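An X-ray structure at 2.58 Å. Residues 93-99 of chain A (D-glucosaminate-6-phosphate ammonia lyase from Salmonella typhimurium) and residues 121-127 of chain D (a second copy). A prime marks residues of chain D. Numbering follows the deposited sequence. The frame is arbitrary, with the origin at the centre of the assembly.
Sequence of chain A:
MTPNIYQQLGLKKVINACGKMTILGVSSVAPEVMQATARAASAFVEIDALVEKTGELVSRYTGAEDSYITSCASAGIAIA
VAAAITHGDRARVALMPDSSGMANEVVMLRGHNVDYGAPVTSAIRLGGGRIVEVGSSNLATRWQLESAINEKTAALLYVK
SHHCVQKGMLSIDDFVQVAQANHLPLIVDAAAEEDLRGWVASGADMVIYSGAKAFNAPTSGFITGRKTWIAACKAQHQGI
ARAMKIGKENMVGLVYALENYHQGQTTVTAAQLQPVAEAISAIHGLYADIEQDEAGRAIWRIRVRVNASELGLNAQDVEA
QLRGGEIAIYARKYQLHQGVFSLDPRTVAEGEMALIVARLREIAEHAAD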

# COMPACT_ATOMS: atom_id res chain seq x y z
N VAL A 93 23.96 -1.73 -14.44
CA VAL A 93 25.02 -2.61 -13.94
C VAL A 93 25.34 -2.27 -12.49
O VAL A 93 25.56 -3.17 -11.66
N ALA A 94 25.37 -0.98 -12.15
CA ALA A 94 25.66 -0.57 -10.79
C ALA A 94 24.57 -0.94 -9.80
O ALA A 94 24.84 -1.04 -8.60
N LEU A 95 23.34 -1.16 -10.28
CA LEU A 95 22.24 -1.52 -9.38
C LEU A 95 22.22 -3.00 -9.02
O LEU A 95 21.64 -3.35 -7.99
N MET A 96 22.81 -3.86 -9.83
CA MET A 96 22.72 -5.29 -9.59
C MET A 96 23.32 -5.63 -8.23
O MET A 96 24.34 -5.05 -7.84
N PRO A 97 22.73 -6.58 -7.49
CA PRO A 97 21.60 -7.39 -7.94
C PRO A 97 20.22 -6.84 -7.56
O PRO A 97 19.28 -7.63 -7.49
N ASP A 98 20.10 -5.53 -7.35
CA ASP A 98 18.80 -4.93 -7.05
C ASP A 98 18.16 -4.57 -8.39
O ASP A 98 18.28 -3.44 -8.88
N SER A 99 17.46 -5.54 -8.97
CA SER A 99 16.81 -5.36 -10.26
C SER A 99 15.37 -4.88 -10.13
O SER A 99 14.50 -5.30 -10.89
N THR D 121 29.88 -0.31 -2.91
CA THR D 121 28.47 -0.60 -2.69
C THR D 121 28.04 -1.88 -3.40
O THR D 121 27.19 -2.62 -2.88
N SER D 122 28.60 -2.15 -4.58
CA SER D 122 28.22 -3.35 -5.32
C SER D 122 28.59 -4.61 -4.54
O SER D 122 27.80 -5.56 -4.48
N ALA D 123 29.79 -4.64 -3.96
CA ALA D 123 30.20 -5.80 -3.17
C ALA D 123 29.29 -5.98 -1.96
O ALA D 123 28.91 -7.11 -1.63
N ILE D 124 28.94 -4.89 -1.29
CA ILE D 124 28.04 -4.97 -0.14
C ILE D 124 26.67 -5.48 -0.55
O ILE D 124 26.08 -6.33 0.13
N ARG D 125 26.15 -4.99 -1.68
CA ARG D 125 24.81 -5.41 -2.10
C ARG D 125 24.79 -6.88 -2.50
O ARG D 125 23.75 -7.54 -2.38
N LEU D 126 25.92 -7.41 -3.00
CA LEU D 126 25.98 -8.82 -3.33
C LEU D 126 25.83 -9.69 -2.09
O LEU D 126 25.31 -10.81 -2.17
N GLY D 127 26.29 -9.19 -0.95
CA GLY D 127 26.11 -9.89 0.31
C GLY D 127 24.76 -9.69 0.95
O GLY D 127 24.49 -10.25 2.01

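This is a small contact between two copies of the lyase in which one arginine, Arg125′, reaches from a helix to the backbone carbonyls of Ala94, Leu95 and Met96, two of which accept hydrogen bonds, with a proline packed beside it. Arg125′ has the largest covered area of any residue in the two stretches. Its CA-to-CB bond points toward chain A. Chi1 and chi2 are both t, so the chain extends outward from the helix; chi3 is then m, and chi4 is 106°.

The guanidinium meets three carbonyl oxygens through NH1. Arg125′ NH1 donates to Met96 O at 3.1 Å, and this oxygen lies at the edge of the group, near its plane. Arg125′ NH1 also donates to Ala94 O at 2.9 Å, but the bond is weak because its angle at the hydrogen is only 124°. Leu95 O sits over one face, 3.4 Å from Arg125′ NH1, and the angle is too poor for a hydrogen bond. Leu95 O accepts a hydrogen bond from Asp98 N at 2.7 Å, within its own chain.

The aliphatic part of Arg125′ is also used. Arg125′ CD lies 3.7 Å from Pro97 CD and 3.8 Å from Asp98 CB. The CA-to-CB bond of Asp98 points toward chain D; chi1 is t, and the carboxylate makes no salt bridge with Arg125′. Its OD1 is hydrogen-bonded to a residue just outside the stretches.

Pro97 follows a cis peptide bond and has a C-gamma endo pucker. Pro97 CG packs 3.8 Å from Leu126′ CD2, an apolar contact. Leu126′ is m at chi1 and t at chi2; its CA-to-CB bond points sideways, but its end comes nearer.

Ser122′, with chi1 m, places Ser122′ OG 3.8 Å from Ala94 O, without a hydrogen bond. The CA-to-CB bonds of Leu95 and Met96 point away from chain D. Met96 takes part through its carbonyl oxygen.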

# COMPACT_ATOMS: atom_id res chain seq x y z
CB VAL A 93 26.27 -2.51 -14.83
CG1 VAL A 93 27.49 -3.05 -14.11
CG2 VAL A 93 26.04 -3.29 -16.12
CB ALA A 94 25.91 0.94 -10.74
CB LEU A 95 20.89 -1.14 -9.99
CG LEU A 95 20.34 0.26 -9.70
CD1 LEU A 95 21.25 1.36 -10.23
CD2 LEU A 95 18.94 0.39 -10.29
CB MET A 96 23.43 -6.07 -10.70
CG MET A 96 22.85 -5.86 -12.09
SD MET A 96 21.17 -6.48 -12.31
CE MET A 96 20.22 -4.98 -12.11
CB PRO A 97 21.84 -8.74 -7.25
CG PRO A 97 22.75 -8.42 -6.06
CD PRO A 97 23.15 -6.97 -6.13
CB ASP A 98 18.95 -3.71 -6.15
CG ASP A 98 17.62 -3.04 -5.82
OD1 ASP A 98 16.56 -3.61 -6.16
OD2 ASP A 98 17.63 -1.94 -5.23
CB SER A 99 16.86 -6.67 -11.04
OG SER A 99 16.13 -7.67 -10.36
CB THR D 121 27.62 0.57 -3.17
OG1 THR D 121 27.51 0.53 -4.60
CG2 THR D 121 28.27 1.88 -2.77
CB SER D 122 28.87 -3.35 -6.70
OG SER D 122 28.26 -2.40 -7.54
CB ALA D 123 31.66 -5.65 -2.74
CB ILE D 124 27.94 -3.59 0.55
CG1 ILE D 124 29.30 -3.17 1.10
CG2 ILE D 124 26.87 -3.60 1.63
CD1 ILE D 124 29.37 -1.70 1.44
CB ARG D 125 24.33 -4.54 -3.26
CG ARG D 125 22.81 -4.42 -3.34
CD ARG D 125 22.37 -3.69 -4.60
NE ARG D 125 22.74 -2.28 -4.58
CZ ARG D 125 23.72 -1.76 -5.31
NH1 ARG D 125 24.43 -2.50 -6.15
NH2 ARG D 125 23.99 -0.46 -5.21
CB LEU D 126 27.28 -9.15 -4.05
CG LEU D 126 27.34 -8.82 -5.54
CD1 LEU D 126 28.74 -9.08 -6.08
CD2 LEU D 126 26.31 -9.62 -6.30